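PA0833-PD protein (Pseudomonas aeruginosa PAO1, PDB 6JFW) probably binds peptidoglycan through this periplasmic OmpA C-like domain of a longer outer-membrane protein. Local coordinates at residues L52-A56 with Y96-V102; N65-G71 with R106-M112; D115-A119 with N130-E134. All coordinates share one frame; numbering follows the deposited sequence.

Contact 1 (L52-A56 with Y96-V102); sequences LNNLA and YLTAQGV
With chi1 at -171°, Tyr96 swings its ring away from its own backbone N and lays it against Leu52 of the neighbouring helix. Leu52 turns CG away from its carbonyl carbon (chi1 -80°), which brings CD1 over one face of that ring. The geometry is that of a CH-pi contact: Leu52 CD1 stands 4.3 Å from the centroid of the Tyr96 ring, 26° off its normal. Nearer the backbone, Leu52 CB touches Tyr96 CE1 at 3.6 Å, so two carbons of one side chain pack on the ring, whose other neighbours include Tyr49, edge-to-face.

Ala56 forms the second point of packing. Its CA is 5.7 Å from Leu97 CA, an approach that its small side chain permits. Three residues gather round this methyl: Ala56 CB meets Leu97 CD2 at 3.8 Å, Gln100 CB at 3.7 Å and Val102 CG2 at 3.8 Å. Val102 arrives there because helix 79-99 ends in a Schellman motif, with Gly101 at positive phi and Val102 N bonded back to Leu97 O at 3.2 Å; the chain thus turns back toward helix 49-61. Beside this junction, Lys60 NZ makes weak hydrogen bonds to both Ala56 O and Gln100 O.

The contact joins helix 49-61, which leads into strand 65-72, to the end of helix 79-99, the crossover helix between strands 65-72 and 107-111. Its chemistry is that of a largely buried aliphatic and aromatic seam, bordered by the amide side chains of Asn53 and Gln100, in which dispersion and the exclusion of water probably provide most of the cohesion.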
loop_
_atom_site.group_PDB
_atom_site.type_symbol
_atom_site.label_atom_id
_atom_site.label_comp_id
_atom_site.label_asym_id
_atom_site.label_seq_id
_atom_site.Cartn_x
_atom_site.Cartn_y
_atom_site.Cartn_z
ATOM N N LEU A 52 -1.722 9.967 -2.013
ATOM C CA LEU A 52 -2.154 9.535 -0.686
ATOM C C LEU A 52 -3.288 10.405 -0.160
ATOM O O LEU A 52 -4.199 9.904 0.509
ATOM C CB LEU A 52 -0.975 9.550 0.284
ATOM C CG LEU A 52 -0.046 8.340 0.198
ATOM C CD1 LEU A 52 1.179 8.525 1.080
ATOM C CD2 LEU A 52 -0.793 7.065 0.564
ATOM N N ASN A 53 -3.243 11.711 -0.441
ATOM C CA ASN A 53 -4.353 12.585 -0.071
ATOM C C ASN A 53 -5.658 12.099 -0.685
ATOM O O ASN A 53 -6.697 12.068 -0.013
ATOM C CB ASN A 53 -4.074 14.023 -0.514
ATOM C CG ASN A 53 -2.969 14.683 0.282
ATOM O OD1 ASN A 53 -2.581 14.207 1.348
ATOM N ND2 ASN A 53 -2.462 15.798 -0.232
ATOM N N ASN A 54 -5.623 11.719 -1.964
ATOM C CA ASN A 54 -6.823 11.213 -2.624
ATOM C C ASN A 54 -7.281 9.901 -2.003
ATOM O O ASN A 54 -8.485 9.684 -1.812
ATOM C CB ASN A 54 -6.564 11.038 -4.120
ATOM C CG ASN A 54 -6.701 12.334 -4.887
ATOM O OD1 ASN A 54 -7.793 12.894 -4.988
ATOM N ND2 ASN A 54 -5.595 12.819 -5.441
ATOM N N LEU A 55 -6.338 9.010 -1.686
ATOM C CA LEU A 55 -6.693 7.752 -1.037
ATOM C C LEU A 55 -7.383 7.995 0.298
ATOM O O LEU A 55 -8.391 7.351 0.610
ATOM C CB LEU A 55 -5.445 6.891 -0.840
ATOM C CG LEU A 55 -4.943 6.102 -2.049
ATOM C CD1 LEU A 55 -3.705 5.296 -1.688
ATOM C CD2 LEU A 55 -6.038 5.193 -2.562
ATOM N N ALA A 56 -6.851 8.920 1.102
ATOM C CA ALA A 56 -7.453 9.205 2.401
ATOM C C ALA A 56 -8.882 9.707 2.250
ATOM O O ALA A 56 -9.764 9.336 3.033
ATOM C CB ALA A 56 -6.602 10.223 3.162
ATOM N N TYR A 96 0.686 8.643 7.653
ATOM C CA TYR A 96 0.247 9.719 6.771
ATOM C C TYR A 96 -1.271 9.730 6.638
ATOM O O TYR A 96 -1.910 10.780 6.770
ATOM C CB TYR A 96 0.902 9.576 5.396
ATOM C CG TYR A 96 0.676 10.770 4.494
ATOM C CD1 TYR A 96 -0.472 10.873 3.717
ATOM C CD2 TYR A 96 1.609 11.796 4.423
ATOM C CE1 TYR A 96 -0.685 11.964 2.898
ATOM C CE2 TYR A 96 1.406 12.891 3.605
ATOM C CZ TYR A 96 0.258 12.970 2.844
ATOM O OH TYR A 96 0.051 14.057 2.029
ATOM N N LEU A 97 -1.864 8.564 6.373
ATOM C CA LEU A 97 -3.311 8.488 6.195
ATOM C C LEU A 97 -4.051 8.955 7.442
ATOM O O LEU A 97 -5.080 9.633 7.343
ATOM C CB LEU A 97 -3.718 7.061 5.829
ATOM C CG LEU A 97 -3.322 6.597 4.427
ATOM C CD1 LEU A 97 -3.557 5.102 4.268
ATOM C CD2 LEU A 97 -4.094 7.378 3.372
ATOM N N THR A 98 -3.540 8.609 8.625
ATOM C CA THR A 98 -4.185 9.052 9.859
ATOM C C THR A 98 -4.027 10.554 10.057
ATOM O O THR A 98 -4.945 11.219 10.554
ATOM C CB THR A 98 -3.619 8.291 11.058
ATOM O OG1 THR A 98 -2.188 8.277 10.988
ATOM C CG2 THR A 98 -4.135 6.868 11.070
ATOM N N ALA A 99 -2.872 11.107 9.676
ATOM C CA ALA A 99 -2.698 12.555 9.732
ATOM C C ALA A 99 -3.695 13.270 8.829
ATOM O O ALA A 99 -4.087 14.407 9.114
ATOM C CB ALA A 99 -1.268 12.929 9.346
ATOM N N GLN A 100 -4.119 12.621 7.745
ATOM C CA GLN A 100 -5.103 13.197 6.837
ATOM C C GLN A 100 -6.537 13.025 7.321
ATOM O O GLN A 100 -7.457 13.512 6.656
ATOM C CB GLN A 100 -4.952 12.585 5.443
ATOM C CG GLN A 100 -3.671 12.989 4.737
ATOM C CD GLN A 100 -3.614 14.477 4.451
ATOM O OE1 GLN A 100 -4.316 14.978 3.572
ATOM N NE2 GLN A 100 -2.784 15.193 5.198
ATOM N N GLY A 101 -6.758 12.353 8.447
ATOM C CA GLY A 101 -8.084 12.254 9.020
ATOM C C GLY A 101 -8.737 10.893 8.930
ATOM O O GLY A 101 -9.896 10.759 9.341
ATOM N N VAL A 102 -8.050 9.881 8.404
ATOM C CA VAL A 102 -8.598 8.531 8.417
ATOM C C VAL A 102 -8.581 8.006 9.846
ATOM O O VAL A 102 -7.563 8.095 10.543
ATOM C CB VAL A 102 -7.808 7.616 7.470
ATOM C CG1 VAL A 102 -8.335 6.199 7.551
ATOM C CG2 VAL A 102 -7.894 8.130 6.040
#

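Contact 2 (N65-G71 with R106-M112); sequences NTIEIVG and RLSTRGM
Ile69 N bonds to Ser108 O at 2.8 Å with an N-H...O angle of 179°, at the middle of a six-bond parallel ladder running from Ile67 N with Arg106 O to Met112 N with Gly71 O. The strand segments run 15° apart, as expected for a beta-alpha-beta unit crossed over by helix 79-99. A bend at chi3 (57°) carries the Arg106 guanidinium to the start of the ladder, where Arg106 NH2 donates to Asn65 O at 3.1 Å; the group also bonds to Phe59 O and Tyr62 O, at the end of helix 49-61.

On the face carrying Glu68, Ser108 OG is linked by one water to Ile67 O and by another to Glu68 OE2, while Glu68 OE1 takes a bond from Asn136. Further along this face Val70 CG1 meets Met112 CG at 3.4 Å, tighter than usual. On the other face Ile67 CD1 lies over the Arg106 guanidinium, 3.7 Å from NH2, and packs side by side with Leu107, CD1 to CD1 at 3.7 Å. Ile69 CD1 reaches Leu107 CG at 4.1 Å, under helix 79-99.

Water-linked polar groups thus gather about Ser108 and Glu68, mainly apolar branches face the helix, and backbone bonds fix the register.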
loop_
_atom_site.group_PDB
_atom_site.type_symbol
_atom_site.label_atom_id
_atom_site.label_comp_id
_atom_site.label_asym_id
_atom_site.label_seq_id
_atom_site.Cartn_x
_atom_site.Cartn_y
_atom_site.Cartn_z
ATOM N N ASN A 65 -15.547 -0.596 5.140
ATOM C CA ASN A 65 -14.540 -1.632 4.968
ATOM C C ASN A 65 -13.413 -1.402 5.964
ATOM O O ASN A 65 -13.251 -0.307 6.507
ATOM C CB ASN A 65 -14.001 -1.686 3.527
ATOM C CG ASN A 65 -13.570 -0.332 2.996
ATOM O OD1 ASN A 65 -12.894 0.437 3.678
ATOM N ND2 ASN A 65 -13.952 -0.042 1.757
ATOM N N THR A 66 -12.653 -2.464 6.220
ATOM C CA THR A 66 -11.414 -2.347 6.969
ATOM C C THR A 66 -10.271 -2.054 6.014
ATOM O O THR A 66 -10.305 -2.422 4.837
ATOM C CB THR A 66 -11.090 -3.620 7.756
ATOM O OG1 THR A 66 -10.914 -4.716 6.849
ATOM C CG2 THR A 66 -12.188 -3.939 8.742
ATOM N N ILE A 67 -9.245 -1.397 6.540
ATOM C CA ILE A 67 -8.081 -1.000 5.766
ATOM C C ILE A 67 -6.873 -1.713 6.353
ATOM O O ILE A 67 -6.526 -1.502 7.521
ATOM C CB ILE A 67 -7.901 0.525 5.770
ATOM C CG1 ILE A 67 -9.179 1.184 5.245
ATOM C CG2 ILE A 67 -6.699 0.924 4.931
ATOM C CD1 ILE A 67 -9.358 2.622 5.655
ATOM N N GLU A 68 -6.255 -2.576 5.551
ATOM C CA GLU A 68 -5.096 -3.358 5.959
ATOM C C GLU A 68 -3.908 -2.923 5.116
ATOM O O GLU A 68 -3.921 -3.083 3.891
ATOM C CB GLU A 68 -5.358 -4.855 5.785
ATOM C CG GLU A 68 -4.471 -5.733 6.639
ATOM C CD GLU A 68 -4.080 -7.031 5.959
ATOM O OE1 GLU A 68 -4.455 -7.232 4.785
ATOM O OE2 GLU A 68 -3.397 -7.855 6.604
ATOM N N ILE A 69 -2.886 -2.375 5.766
ATOM C CA ILE A 69 -1.696 -1.878 5.086
ATOM C C ILE A 69 -0.568 -2.867 5.334
ATOM O O ILE A 69 -0.217 -3.150 6.485
ATOM C CB ILE A 69 -1.323 -0.467 5.562
ATOM C CG1 ILE A 69 -2.500 0.481 5.322
ATOM C CG2 ILE A 69 -0.082 0.027 4.835
ATOM C CD1 ILE A 69 -2.429 1.760 6.117
ATOM N N VAL A 70 -0.007 -3.403 4.255
ATOM C CA VAL A 70 0.967 -4.484 4.332
ATOM C C VAL A 70 2.198 -4.082 3.533
ATOM O O VAL A 70 2.092 -3.753 2.346
ATOM C CB VAL A 70 0.390 -5.808 3.806
ATOM C CG1 VAL A 70 1.396 -6.910 3.972
ATOM C CG2 VAL A 70 -0.905 -6.155 4.529
ATOM N N GLY A 71 3.359 -4.109 4.181
ATOM C CA GLY A 71 4.619 -3.819 3.526
ATOM C C GLY A 71 5.316 -5.093 3.081
ATOM O O GLY A 71 5.214 -6.132 3.729
ATOM N N ARG A 106 -9.701 2.127 12.051
ATOM C CA ARG A 106 -10.014 1.356 10.856
ATOM C C ARG A 106 -8.785 0.730 10.209
ATOM O O ARG A 106 -8.934 -0.060 9.271
ATOM C CB ARG A 106 -10.732 2.240 9.831
ATOM C CG ARG A 106 -12.140 2.626 10.239
ATOM C CD ARG A 106 -12.803 3.455 9.162
ATOM N NE ARG A 106 -12.838 2.754 7.883
ATOM C CZ ARG A 106 -13.041 3.353 6.715
ATOM N NH1 ARG A 106 -13.222 4.666 6.669
ATOM N NH2 ARG A 106 -13.059 2.643 5.594
ATOM N N LEU A 107 -7.591 1.046 10.699
ATOM C CA LEU A 107 -6.340 0.661 10.063
ATOM C C LEU A 107 -5.642 -0.435 10.855
ATOM O O LEU A 107 -5.642 -0.421 12.089
ATOM C CB LEU A 107 -5.397 1.862 9.943
ATOM C CG LEU A 107 -5.462 2.779 8.722
ATOM C CD1 LEU A 107 -6.891 3.070 8.322
ATOM C CD2 LEU A 107 -4.727 4.067 9.030
ATOM N N SER A 108 -5.049 -1.381 10.135
ATOM C CA SER A 108 -4.071 -2.302 10.693
ATOM C C SER A 108 -2.888 -2.358 9.740
ATOM O O SER A 108 -3.047 -2.190 8.528
ATOM C CB SER A 108 -4.654 -3.708 10.910
ATOM O OG SER A 108 -4.933 -4.350 9.679
ATOM N N THR A 109 -1.691 -2.551 10.290
ATOM C CA THR A 109 -0.499 -2.580 9.455
ATOM C C THR A 109 0.380 -3.763 9.819
ATOM O O THR A 109 0.482 -4.144 10.990
ATOM C CB THR A 109 0.331 -1.291 9.560
ATOM O OG1 THR A 109 1.210 -1.371 10.688
ATOM C CG2 THR A 109 -0.566 -0.079 9.704
ATOM N N ARG A 110 1.009 -4.335 8.796
ATOM C CA ARG A 110 1.966 -5.417 8.949
ATOM C C ARG A 110 3.145 -5.167 8.028
ATOM O O ARG A 110 3.025 -4.483 7.007
ATOM C CB ARG A 110 1.347 -6.776 8.611
ATOM C CG ARG A 110 -0.137 -6.841 8.864
ATOM C CD ARG A 110 -0.714 -8.201 8.510
ATOM N NE ARG A 110 0.217 -9.286 8.786
ATOM C CZ ARG A 110 0.636 -10.155 7.871
ATOM N NH1 ARG A 110 1.483 -11.109 8.201
ATOM N NH2 ARG A 110 0.202 -10.068 6.624
ATOM N N GLY A 111 4.291 -5.710 8.411
ATOM C CA GLY A 111 5.382 -5.974 7.492
ATOM C C GLY A 111 5.399 -7.469 7.225
ATOM O O GLY A 111 5.172 -8.269 8.136
ATOM N N MET A 112 5.632 -7.838 5.970
ATOM C CA MET A 112 5.694 -9.239 5.589
ATOM C C MET A 112 7.046 -9.636 5.032
ATOM O O MET A 112 7.247 -10.814 4.713
ATOM C CB MET A 112 4.597 -9.558 4.571
ATOM C CG MET A 112 3.224 -9.498 5.180
ATOM S SD MET A 112 2.524 -11.134 5.372
ATOM C CE MET A 112 1.877 -11.373 3.727
HETATM O O HOH W 1 -7.720 -3.818 9.400
HETATM O O HOH W 2 -3.628 -6.857 9.317
#

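Contact 3 (D115-A119 with N130-E134); sequences DQPIA and NRRVE
Asn130, at the end of helix 124-130 in the OmpA C-like domain, lays its amide edge along the backbone of Ala119 in the loop before that helix. Asn130 OD1 receives Ala119 N at 2.9 Å, in the carbonyl plane and on a lone pair, and ND2 donates to Ala119 O at 2.9 Å (N-H...O 164°), gripping both backbone polar atoms of Ala119. That oxygen lies in the amide plane, although ND2 stands above the plane of its carbonyl. A weak bond from Ile118 N makes OD1 an acceptor of two N-H groups.

In Arg132, CG lies between backbone N and carbonyl carbon (chi1 76°), and a bend at chi2 takes the guanidinium to Gln116 O. Ile118 places CG2 over one guanidinium face, 3.5 Å from NH2, and its CG1 runs past Asn130 OD1; Tyr72 adds a cation-pi contact. NE and NH2 both reach Glu134 OE2 from one face of the carboxylate, a side-on salt bridge (Arg132 NE to OE2 2.7 Å), while NH1 bonds to Asn130 O, tilted from the guanidinium plane. These bonds probably fix the group's rotation. Tilted 20° from that plane, Gln116 O accepts from Arg132 NH2 at 2.8 Å, nearly in line with its own C=O bond.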
loop_
_atom_site.group_PDB
_atom_site.type_symbol
_atom_site.label_atom_id
_atom_site.label_comp_id
_atom_site.label_asym_id
_atom_site.label_seq_id
_atom_site.Cartn_x
_atom_site.Cartn_y
_atom_site.Cartn_z
ATOM N N ASP A 115 7.880 -12.425 2.007
ATOM C CA ASP A 115 6.808 -13.370 1.731
ATOM C C ASP A 115 5.872 -12.832 0.651
ATOM O O ASP A 115 5.765 -11.624 0.422
ATOM C CB ASP A 115 6.017 -13.682 2.999
ATOM C CG ASP A 115 6.823 -14.477 4.005
ATOM O OD1 ASP A 115 7.730 -15.223 3.583
ATOM O OD2 ASP A 115 6.547 -14.356 5.217
ATOM N N GLN A 116 5.185 -13.760 -0.006
ATOM C CA GLN A 116 4.276 -13.462 -1.106
ATOM C C GLN A 116 4.883 -12.525 -2.162
ATOM O O GLN A 116 4.326 -11.458 -2.430
ATOM C CB GLN A 116 2.972 -12.880 -0.576
ATOM C CG GLN A 116 2.250 -13.735 0.443
ATOM C CD GLN A 116 0.951 -13.099 0.897
ATOM O OE1 GLN A 116 0.780 -11.882 0.810
ATOM N NE2 GLN A 116 0.026 -13.918 1.383
ATOM N N PRO A 117 6.007 -12.901 -2.767
ATOM C CA PRO A 117 6.515 -12.086 -3.878
ATOM C C PRO A 117 5.516 -12.085 -5.025
ATOM O O PRO A 117 4.851 -13.087 -5.292
ATOM C CB PRO A 117 7.829 -12.779 -4.267
ATOM C CG PRO A 117 7.734 -14.150 -3.708
ATOM C CD PRO A 117 6.878 -14.056 -2.487
ATOM N N ILE A 118 5.383 -10.931 -5.687
ATOM C CA ILE A 118 4.546 -10.864 -6.882
ATOM C C ILE A 118 5.354 -11.068 -8.153
ATOM O O ILE A 118 4.767 -11.151 -9.243
ATOM C CB ILE A 118 3.772 -9.533 -6.987
ATOM C CG1 ILE A 118 4.724 -8.335 -6.953
ATOM C CG2 ILE A 118 2.720 -9.435 -5.890
ATOM C CD1 ILE A 118 4.087 -7.043 -7.436
ATOM N N ALA A 119 6.677 -11.158 -8.048
ATOM C CA ALA A 119 7.543 -11.374 -9.196
ATOM C C ALA A 119 8.780 -12.120 -8.719
ATOM O O ALA A 119 8.970 -12.346 -7.522
ATOM C CB ALA A 119 7.914 -10.052 -9.876
ATOM N N ASN A 130 8.723 -6.461 -6.049
ATOM C CA ASN A 130 8.333 -7.041 -4.772
ATOM C C ASN A 130 8.423 -6.025 -3.641
ATOM O O ASN A 130 7.699 -6.145 -2.646
ATOM C CB ASN A 130 9.191 -8.269 -4.477
ATOM C CG ASN A 130 8.892 -9.419 -5.419
ATOM O OD1 ASN A 130 7.771 -9.553 -5.910
ATOM N ND2 ASN A 130 9.893 -10.252 -5.680
ATOM N N ARG A 131 9.291 -5.025 -3.772
ATOM C CA ARG A 131 9.344 -3.925 -2.813
ATOM C C ARG A 131 8.136 -3.030 -3.042
ATOM O O ARG A 131 8.101 -2.239 -3.986
ATOM C CB ARG A 131 10.642 -3.143 -2.958
ATOM C CG ARG A 131 11.873 -3.909 -2.531
ATOM C CD ARG A 131 13.077 -2.992 -2.482
ATOM N NE ARG A 131 13.398 -2.457 -3.801
ATOM C CZ ARG A 131 14.261 -3.016 -4.640
ATOM N NH1 ARG A 131 14.494 -2.463 -5.822
ATOM N NH2 ARG A 131 14.894 -4.129 -4.296
ATOM N N ARG A 132 7.139 -3.151 -2.172
ATOM C CA ARG A 132 5.867 -2.482 -2.383
ATOM C C ARG A 132 5.121 -2.420 -1.062
ATOM O O ARG A 132 5.445 -3.135 -0.110
ATOM C CB ARG A 132 5.022 -3.218 -3.427
ATOM C CG ARG A 132 4.382 -4.484 -2.871
ATOM C CD ARG A 132 4.404 -5.634 -3.863
ATOM N NE ARG A 132 3.617 -6.767 -3.382
ATOM C CZ ARG A 132 4.131 -7.894 -2.901
ATOM N NH1 ARG A 132 5.446 -8.057 -2.838
ATOM N NH2 ARG A 132 3.328 -8.864 -2.485
ATOM N N VAL A 133 4.113 -1.556 -1.021
ATOM C CA VAL A 133 3.128 -1.533 0.053
ATOM C C VAL A 133 1.770 -1.815 -0.570
ATOM O O VAL A 133 1.436 -1.255 -1.620
ATOM C CB VAL A 133 3.126 -0.192 0.808
ATOM C CG1 VAL A 133 1.875 -0.066 1.666
ATOM C CG2 VAL A 133 4.369 -0.074 1.674
ATOM N N GLU A 134 1.004 -2.698 0.062
ATOM C CA GLU A 134 -0.327 -3.057 -0.400
ATOM C C GLU A 134 -1.365 -2.566 0.600
ATOM O O GLU A 134 -1.180 -2.692 1.814
ATOM C CB GLU A 134 -0.448 -4.573 -0.596
ATOM C CG GLU A 134 0.432 -5.097 -1.719
ATOM C CD GLU A 134 0.266 -6.584 -1.986
ATOM O OE1 GLU A 134 -0.574 -7.231 -1.325
ATOM O OE2 GLU A 134 0.971 -7.101 -2.881
HETATM O O HOH W 3 7.368 -9.991 -1.191
#

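How the contacts relate
Contacts 1 and 2 form one continuous packing layer, their centres 14 Å apart: Val102 CG1 meets Leu107 CD1 at 3.5 Å, and Leu97 CD1 meets Ile69 CD1 at 4.0 Å, so the end of helix 79-99 and the turn after it pack on the strand pair. Contact 3 attaches to contact 2 through the sheet, where strands 65-72 and 132-139 are antiparallel neighbours; Val70 O and Glu134 N are 2.7 Å apart, a probable hydrogen bond. Contacts 1 and 3 do not touch, with nearest atoms about 8 Å apart. Asp74, probably at the position of the aspartate that OmpA C-like domains use for peptidoglycan, pairs with Arg131, so contact 3 probably lies near the pocket.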